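Local coordinates for protein HTH-type transcriptional repressor PhnF (Mycobacterium smegmatis, PDB 3F8M) that represses the phnDCE operon, which serves phosphate uptake, when phosphate is available, acting as a GntR-family DNA-binding transcription factor, at residues A[17-22]-A[51-56]; A[106-111]-A[128-133]. One frame throughout, in Å; residues are numbered along the deposited sequence.

Interaction 1 (A[17-22]-A[51-56]); sequences QVVRAE and ETVRQA
R20 NH2 forms a salt bridge with E59 OE2 and packs against the methylene Q55 CG. This packing contact, 3.4 Å from R20 NH2 to Q55 CG, lies near the plane of the guanidinium. E59 is one turn further along the helix that carries segment 51-56. Q55 NE2 is hydrogen-bonded to the same E59 oxygen, so one carboxylate atom holds both the arginine and the amide. The guanidinium and amide planes are 36° apart. R20 NH1 is hydrogen-bonded to the backbone oxygen of H16, on R20's own helix. These bonds fix the rotation of the group. A56 CB then lies over the centre of one guanidinium face, 4.1 Å above the plane. It also touches the aliphatic part of the chain, which is bent at chi2, with R20 CG 3.8 Å from A56 CB. T52 CG2 approaches R20 NH1 obliquely, at 4.0 Å.

Segment 51-56 belongs to the predicted helix-turn-helix motif of the winged DNA-binding domain. Its helix, 50-62, is the second of that motif, after helix 39-45. Segment 17-22 lies on helix 15-29, which packs against it. The two segment axes cross at -49° and come within 10.1 Å. No hydrogen bond joins the segments directly. Beside the arginine the contact is apolar: V19 CG2 meets V53 CG2 at 4.2 Å. V19 also packs on F46 and V48, and V53 on I42 and A43 of helix 39-45.

Interaction 2 (A[106-111]-A[128-133]); sequences AWSDLT and VLQLER
The indole of W107 crosses the side chains of L129 and L131 at a slant. W107 CB is 4.1 Å from Q130 O. Further out, CE3 meets L129 CG and CD1. CZ3 sits between the two leucines, 3.7 Å from L129 CD2 and 3.8 Å from L131 CB. L131 CD1 lies over the centre of the six-membered ring in a CH-pi contact, 6° off the ring normal. This methyl is close to CD2, CE2, CZ2 and CH2 of W107, the last of which also meets L131 CD2. L157, R158 and F161 also touch the W107 side chain.

The strands are antiparallel neighbours in the six-stranded sheet of the UTRA domain. Strand 100-111 is outermost within this chain, and strand 127-137 lies between it and strand 140-150. A106-E132, S108-Q130 and L110-V128 are hydrogen-bonded pairs, each with two backbone bonds. The Q130 N to S108 O bond is 2.8 Å and nearly straight (175°). W107-L131 and D109-L129 are non-hydrogen-bonded pairs. At the first of these, W107 CA makes a CA-H...O contact of 3.3 Å to Q130 O.

On the face bearing S108 and Q130, a water bridges the strands. It donates to A106 O, accepts from Q130 NE2 and is 2.7 Å from S108 OG. L110 CD1 touches Q130 OE1 at 3.6 Å. On the W107 side, D109 lies alongside L129, and its OD1 forms a salt bridge with R158.

How the interactions relate
Interaction 1 closes before interaction 2 opens along the chain, and they belong to different domains. The helix pair 17-22/51-56 is part of the N-terminal DNA-binding domain. The strand pair 106-111/128-133 is part of the UTRA domain, which in HutC-type regulators is the effector-binding and dimerisation domain. Their centres are 49 Å apart, on opposite sides of the centre of the chain, and their nearest atoms are about 34 Å apart. They do not touch. The assembly has two subunits. Q55 of interaction 1 packs on E114 of the second subunit, whereas no other chain of the assembly touches the segments of interaction 2.

Interaction 1 (A[17-22]-A[51-56])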
ATOM      1  N   GLN A  17     -16.907 -25.333  15.728  1.00 51.36           N
ATOM      2  CA  GLN A  17     -16.207 -24.360  16.576  1.00 50.67           C
ATOM      3  C   GLN A  17     -14.993 -25.005  17.251  1.00 49.63           C
ATOM      4  O   GLN A  17     -13.928 -24.392  17.334  1.00 49.85           O
ATOM      5  CB  GLN A  17     -17.140 -23.795  17.651  1.00 50.79           C
ATOM      6  CG  GLN A  17     -18.198 -22.812  17.162  1.00 52.48           C
ATOM      7  CD  GLN A  17     -18.851 -22.041  18.313  1.00 54.19           C
ATOM      8  OE1 GLN A  17     -19.322 -22.635  19.290  1.00 55.10           O
ATOM      9  NE2 GLN A  17     -18.882 -20.713  18.198  1.00 54.17           N
ATOM     10  N   VAL A  18     -15.176 -26.239  17.730  1.00 48.42           N
ATOM     11  CA  VAL A  18     -14.124 -26.999  18.418  1.00 47.28           C
ATOM     12  C   VAL A  18     -12.914 -27.290  17.516  1.00 46.47           C
ATOM     13  O   VAL A  18     -11.770 -27.157  17.968  1.00 46.35           O
ATOM     14  CB  VAL A  18     -14.683 -28.286  19.093  1.00 47.58           C
ATOM     15  CG1 VAL A  18     -13.561 -29.190  19.599  1.00 47.67           C
ATOM     16  CG2 VAL A  18     -15.627 -27.908  20.243  1.00 47.02           C
ATOM     17  N   VAL A  19     -13.154 -27.669  16.257  1.00 45.25           N
ATOM     18  CA  VAL A  19     -12.048 -27.890  15.315  1.00 43.87           C
ATOM     19  C   VAL A  19     -11.190 -26.627  15.131  1.00 43.27           C
ATOM     20  O   VAL A  19      -9.960 -26.713  15.171  1.00 42.51           O
ATOM     21  CB  VAL A  19     -12.495 -28.489  13.942  1.00 44.17           C
ATOM     22  CG1 VAL A  19     -12.893 -27.396  12.934  1.00 43.17           C
ATOM     23  CG2 VAL A  19     -11.371 -29.394  13.373  1.00 43.35           C
ATOM     24  N   ARG A  20     -11.837 -25.467  14.961  1.00 42.51           N
ATOM     25  CA  ARG A  20     -11.124 -24.189  14.877  1.00 42.23           C
ATOM     26  C   ARG A  20     -10.296 -23.888  16.135  1.00 41.40           C
ATOM     27  O   ARG A  20      -9.214 -23.311  16.042  1.00 41.61           O
ATOM     28  CB  ARG A  20     -12.083 -23.036  14.575  1.00 42.39           C
ATOM     29  CG  ARG A  20     -12.330 -22.827  13.073  1.00 45.04           C
ATOM     30  CD  ARG A  20     -13.752 -22.298  12.766  1.00 46.22           C
ATOM     31  NE  ARG A  20     -14.055 -22.301  11.326  1.00 47.27           N
ATOM     32  CZ  ARG A  20     -14.766 -23.240  10.699  1.00 48.61           C
ATOM     33  NH1 ARG A  20     -15.257 -24.281  11.369  1.00 49.36           N
ATOM     34  NH2 ARG A  20     -14.979 -23.152   9.393  1.00 48.82           N
ATOM     35  N   ALA A  21     -10.788 -24.303  17.298  1.00 40.49           N
ATOM     36  CA  ALA A  21     -10.059 -24.097  18.556  1.00 39.28           C
ATOM     37  C   ALA A  21      -8.897 -25.081  18.677  1.00 38.67           C
ATOM     38  O   ALA A  21      -7.848 -24.751  19.234  1.00 37.75           O
ATOM     39  CB  ALA A  21     -11.005 -24.248  19.755  1.00 39.68           C
ATOM     40  N   GLU A  22      -9.104 -26.292  18.169  1.00 37.73           N
ATOM     41  CA  GLU A  22      -8.070 -27.319  18.196  1.00 38.25           C
ATOM     42  C   GLU A  22      -6.909 -26.940  17.252  1.00 37.26           C
ATOM     43  O   GLU A  22      -5.749 -27.237  17.552  1.00 37.34           O
ATOM     44  CB  GLU A  22      -8.648 -28.705  17.868  1.00 38.57           C
ATOM     45  CG  GLU A  22      -9.400 -29.377  19.038  1.00 41.36           C
ATOM     46  CD  GLU A  22      -8.478 -30.183  19.963  1.00 45.56           C
ATOM     47  OE1 GLU A  22      -7.252 -29.913  19.991  1.00 45.77           O
ATOM     48  OE2 GLU A  22      -8.984 -31.099  20.665  1.00 47.34           O
ATOM     49  N   GLU A  51     -14.372 -31.118   4.430  1.00 28.74           N
ATOM     50  CA  GLU A  51     -14.599 -29.754   3.923  1.00 29.47           C
ATOM     51  C   GLU A  51     -14.604 -28.746   5.070  1.00 28.88           C
ATOM     52  O   GLU A  51     -14.311 -27.553   4.876  1.00 29.51           O
ATOM     53  CB  GLU A  51     -15.908 -29.642   3.153  1.00 29.99           C
ATOM     54  CG  GLU A  51     -15.992 -30.444   1.846  1.00 31.97           C
ATOM     55  CD  GLU A  51     -16.195 -31.959   2.025  1.00 36.32           C
ATOM     56  OE1 GLU A  51     -16.469 -32.444   3.150  1.00 33.91           O
ATOM     57  OE2 GLU A  51     -16.079 -32.680   1.006  1.00 38.63           O
ATOM     58  N   THR A  52     -14.932 -29.219   6.269  1.00 28.60           N
ATOM     59  CA  THR A  52     -14.895 -28.359   7.443  1.00 28.36           C
ATOM     60  C   THR A  52     -13.446 -28.023   7.854  1.00 27.76           C
ATOM     61  O   THR A  52     -13.153 -26.886   8.220  1.00 28.21           O
ATOM     62  CB  THR A  52     -15.683 -28.953   8.603  1.00 28.47           C
ATOM     63  OG1 THR A  52     -17.021 -29.237   8.140  1.00 28.62           O
ATOM     64  CG2 THR A  52     -15.746 -27.943   9.754  1.00 27.12           C
ATOM     65  N   VAL A  53     -12.566 -29.014   7.811  1.00 28.41           N
ATOM     66  CA  VAL A  53     -11.139 -28.788   8.103  1.00 27.84           C
ATOM     67  C   VAL A  53     -10.572 -27.894   6.999  1.00 28.00           C
ATOM     68  O   VAL A  53      -9.918 -26.892   7.291  1.00 27.54           O
ATOM     69  CB  VAL A  53     -10.333 -30.107   8.261  1.00 28.76           C
ATOM     70  CG1 VAL A  53      -8.836 -29.827   8.439  1.00 27.12           C
ATOM     71  CG2 VAL A  53     -10.847 -30.906   9.444  1.00 28.16           C
ATOM     72  N   ARG A  54     -10.874 -28.218   5.741  1.00 28.05           N
ATOM     73  CA  ARG A  54     -10.400 -27.422   4.586  1.00 28.66           C
ATOM     74  C   ARG A  54     -10.692 -25.944   4.783  1.00 28.76           C
ATOM     75  O   ARG A  54      -9.850 -25.074   4.526  1.00 29.28           O
ATOM     76  CB  ARG A  54     -11.088 -27.884   3.300  1.00 27.76           C
ATOM     77  CG  ARG A  54     -10.571 -27.273   1.986  1.00 30.90           C
ATOM     78  CD  ARG A  54     -11.304 -27.899   0.785  1.00 35.21           C
ATOM     79  NE  ARG A  54     -11.418 -29.348   0.981  1.00 39.87           N
ATOM     80  CZ  ARG A  54     -12.063 -30.196   0.182  1.00 41.58           C
ATOM     81  NH1 ARG A  54     -12.674 -29.759  -0.918  1.00 42.04           N
ATOM     82  NH2 ARG A  54     -12.087 -31.492   0.493  1.00 39.38           N
ATOM     83  N   GLN A  55     -11.926 -25.661   5.182  1.00 28.93           N
ATOM     84  CA  GLN A  55     -12.360 -24.301   5.372  1.00 28.48           C
ATOM     85  C   GLN A  55     -11.643 -23.632   6.555  1.00 28.08           C
ATOM     86  O   GLN A  55     -11.275 -22.464   6.468  1.00 28.95           O
ATOM     87  CB  GLN A  55     -13.880 -24.298   5.590  1.00 29.19           C
ATOM     88  CG  GLN A  55     -14.448 -22.940   6.026  1.00 30.57           C
ATOM     89  CD  GLN A  55     -14.230 -21.866   4.989  1.00 31.86           C
ATOM     90  OE1 GLN A  55     -14.022 -22.157   3.794  1.00 28.50           O
ATOM     91  NE2 GLN A  55     -14.277 -20.600   5.431  1.00 34.78           N
ATOM     92  N   ALA A  56     -11.458 -24.344   7.662  1.00 28.00           N
ATOM     93  CA  ALA A  56     -10.775 -23.724   8.804  1.00 29.23           C
ATOM     94  C   ALA A  56      -9.325 -23.411   8.420  1.00 29.45           C
ATOM     95  O   ALA A  56      -8.809 -22.320   8.753  1.00 30.98           O
ATOM     96  CB  ALA A  56     -10.844 -24.608  10.044  1.00 28.48           C
TER

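Interaction 2 (A[106-111]-A[128-133])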
ATOM      1  N   ALA A 106      19.846   5.557  15.115  1.00 18.52           N
ATOM      2  CA  ALA A 106      20.610   6.772  15.459  1.00 18.68           C
ATOM      3  C   ALA A 106      19.697   7.991  15.516  1.00 18.98           C
ATOM      4  O   ALA A 106      18.689   8.062  14.805  1.00 16.85           O
ATOM      5  CB  ALA A 106      21.689   6.999  14.435  1.00 19.88           C
ATOM      6  N   TRP A 107      20.078   8.952  16.364  1.00 17.97           N
ATOM      7  CA  TRP A 107      19.586  10.302  16.253  1.00 19.07           C
ATOM      8  C   TRP A 107      20.621  11.050  15.395  1.00 20.46           C
ATOM      9  O   TRP A 107      21.826  10.819  15.546  1.00 19.44           O
ATOM     10  CB  TRP A 107      19.510  10.972  17.634  1.00 18.47           C
ATOM     11  CG  TRP A 107      18.482  10.412  18.625  1.00 18.39           C
ATOM     12  CD1 TRP A 107      18.712   9.531  19.629  1.00 20.62           C
ATOM     13  CD2 TRP A 107      17.111  10.781  18.710  1.00 19.34           C
ATOM     14  NE1 TRP A 107      17.552   9.300  20.333  1.00 20.13           N
ATOM     15  CE2 TRP A 107      16.543  10.038  19.779  1.00 18.90           C
ATOM     16  CE3 TRP A 107      16.288  11.646  17.964  1.00 19.02           C
ATOM     17  CZ2 TRP A 107      15.201  10.153  20.155  1.00 18.28           C
ATOM     18  CZ3 TRP A 107      14.926  11.763  18.330  1.00 17.82           C
ATOM     19  CH2 TRP A 107      14.404  11.020  19.437  1.00 18.90           C
ATOM     20  N   SER A 108      20.145  11.912  14.501  1.00 19.90           N
ATOM     21  CA  SER A 108      21.004  12.778  13.669  1.00 21.81           C
ATOM     22  C   SER A 108      20.506  14.217  13.771  1.00 21.65           C
ATOM     23  O   SER A 108      19.302  14.469  13.832  1.00 20.75           O
ATOM     24  CB  SER A 108      21.031  12.368  12.195  1.00 22.25           C
ATOM     25  OG  SER A 108      21.511  11.039  12.062  1.00 22.89           O
ATOM     26  N   ASP A 109      21.453  15.163  13.783  1.00 21.69           N
ATOM     27  CA  ASP A 109      21.124  16.574  13.800  1.00 22.19           C
ATOM     28  C   ASP A 109      21.474  17.115  12.430  1.00 22.41           C
ATOM     29  O   ASP A 109      22.609  17.008  11.981  1.00 22.66           O
ATOM     30  CB  ASP A 109      21.935  17.309  14.891  1.00 22.71           C
ATOM     31  CG  ASP A 109      21.620  16.821  16.301  1.00 23.38           C
ATOM     32  OD1 ASP A 109      20.559  17.193  16.846  1.00 25.59           O
ATOM     33  OD2 ASP A 109      22.477  16.125  16.900  1.00 28.04           O
ATOM     34  N   LEU A 110      20.456  17.615  11.743  1.00 23.12           N
ATOM     35  CA  LEU A 110      20.495  18.017  10.362  1.00 23.06           C
ATOM     36  C   LEU A 110      19.937  19.455  10.289  1.00 23.00           C
ATOM     37  O   LEU A 110      19.491  19.998  11.308  1.00 23.62           O
ATOM     38  CB  LEU A 110      19.592  17.074   9.531  1.00 23.36           C
ATOM     39  CG  LEU A 110      19.939  15.551   9.602  1.00 25.30           C
ATOM     40  CD1 LEU A 110      18.991  14.742   8.763  1.00 27.29           C
ATOM     41  CD2 LEU A 110      21.376  15.276   9.169  1.00 26.03           C
ATOM     42  N   THR A 111      19.924  20.053   9.093  1.00 24.05           N
ATOM     43  CA  THR A 111      19.166  21.296   8.849  1.00 23.80           C
ATOM     44  C   THR A 111      18.225  21.130   7.638  1.00 23.76           C
ATOM     45  O   THR A 111      18.485  20.301   6.741  1.00 22.86           O
ATOM     46  CB  THR A 111      20.077  22.550   8.588  1.00 26.06           C
ATOM     47  OG1 THR A 111      20.924  22.282   7.488  1.00 25.58           O
ATOM     48  CG2 THR A 111      20.941  22.862   9.760  1.00 26.40           C
ATOM     49  N   VAL A 128      16.774  20.341  12.259  1.00 19.84           N
ATOM     50  CA  VAL A 128      15.904  19.176  12.048  1.00 18.17           C
ATOM     51  C   VAL A 128      16.530  18.078  12.896  1.00 18.48           C
ATOM     52  O   VAL A 128      17.766  17.879  12.839  1.00 19.99           O
ATOM     53  CB  VAL A 128      15.890  18.789  10.575  1.00 17.40           C
ATOM     54  CG1 VAL A 128      15.279  17.306  10.396  1.00 17.01           C
ATOM     55  CG2 VAL A 128      15.077  19.804   9.826  1.00 21.05           C
ATOM     56  N   LEU A 129      15.704  17.404  13.704  1.00 17.45           N
ATOM     57  CA  LEU A 129      16.155  16.278  14.478  1.00 17.03           C
ATOM     58  C   LEU A 129      15.656  15.048  13.762  1.00 17.10           C
ATOM     59  O   LEU A 129      14.466  14.957  13.538  1.00 17.40           O
ATOM     60  CB  LEU A 129      15.611  16.334  15.909  1.00 17.51           C
ATOM     61  CG  LEU A 129      15.975  15.181  16.851  1.00 15.41           C
ATOM     62  CD1 LEU A 129      17.484  15.015  16.949  1.00 17.27           C
ATOM     63  CD2 LEU A 129      15.319  15.396  18.284  1.00 19.58           C
ATOM     64  N   GLN A 130      16.551  14.124  13.406  1.00 16.43           N
ATOM     65  CA  GLN A 130      16.111  12.884  12.709  1.00 16.11           C
ATOM     66  C   GLN A 130      16.278  11.686  13.616  1.00 16.91           C
ATOM     67  O   GLN A 130      17.345  11.500  14.205  1.00 17.96           O
ATOM     68  CB  GLN A 130      16.941  12.662  11.456  1.00 15.92           C
ATOM     69  CG  GLN A 130      16.616  11.331  10.716  1.00 16.11           C
ATOM     70  CD  GLN A 130      17.435  11.168   9.463  1.00 15.28           C
ATOM     71  OE1 GLN A 130      17.056  11.678   8.419  1.00 17.93           O
ATOM     72  NE2 GLN A 130      18.531  10.429   9.548  1.00 17.37           N
ATOM     73  N   LEU A 131      15.209  10.886  13.721  1.00 17.03           N
ATOM     74  CA  LEU A 131      15.225   9.682  14.478  1.00 15.86           C
ATOM     75  C   LEU A 131      15.143   8.533  13.463  1.00 16.14           C
ATOM     76  O   LEU A 131      14.218   8.485  12.627  1.00 13.98           O
ATOM     77  CB  LEU A 131      13.997   9.599  15.381  1.00 16.10           C
ATOM     78  CG  LEU A 131      13.810   8.249  16.110  1.00 16.00           C
ATOM     79  CD1 LEU A 131      15.024   7.862  17.014  1.00 15.98           C
ATOM     80  CD2 LEU A 131      12.504   8.281  16.902  1.00 19.51           C
ATOM     81  N   GLU A 132      16.096   7.609  13.553  1.00 14.69           N
ATOM     82  CA  GLU A 132      16.039   6.379  12.723  1.00 16.46           C
ATOM     83  C   GLU A 132      15.978   5.184  13.618  1.00 15.10           C
ATOM     84  O   GLU A 132      16.717   5.085  14.600  1.00 14.57           O
ATOM     85  CB  GLU A 132      17.263   6.212  11.864  1.00 17.86           C
ATOM     86  CG  GLU A 132      17.260   6.959  10.604  1.00 24.95           C
ATOM     87  CD  GLU A 132      17.968   6.189   9.456  1.00 30.17           C
ATOM     88  OE1 GLU A 132      19.124   5.722   9.642  1.00 30.47           O
ATOM     89  OE2 GLU A 132      17.376   6.137   8.364  1.00 29.72           O
ATOM     90  N   ARG A 133      15.037   4.289  13.318  1.00 14.45           N
ATOM     91  CA  ARG A 133      14.809   3.118  14.139  1.00 14.19           C
ATOM     92  C   ARG A 133      14.473   1.962  13.186  1.00 14.22           C
ATOM     93  O   ARG A 133      13.933   2.178  12.085  1.00 14.35           O
ATOM     94  CB  ARG A 133      13.620   3.333  15.061  1.00 15.32           C
ATOM     95  CG  ARG A 133      13.882   4.399  16.168  1.00 14.27           C
ATOM     96  CD  ARG A 133      12.793   4.459  17.210  1.00 17.82           C
ATOM     97  NE  ARG A 133      11.453   4.770  16.745  1.00 19.04           N
ATOM     98  CZ  ARG A 133      10.421   4.919  17.580  1.00 18.91           C
ATOM     99  NH1 ARG A 133       9.212   5.179  17.108  1.00 22.02           N
ATOM    100  NH2 ARG A 133      10.601   4.787  18.879  1.00 22.39           N
TER
HETATM  101  O   HOH W   1      19.448   9.285  12.268  0.50  9.83           O
HETATM  102  O   HOH W   2      18.585  18.868  15.893  1.00 32.22           O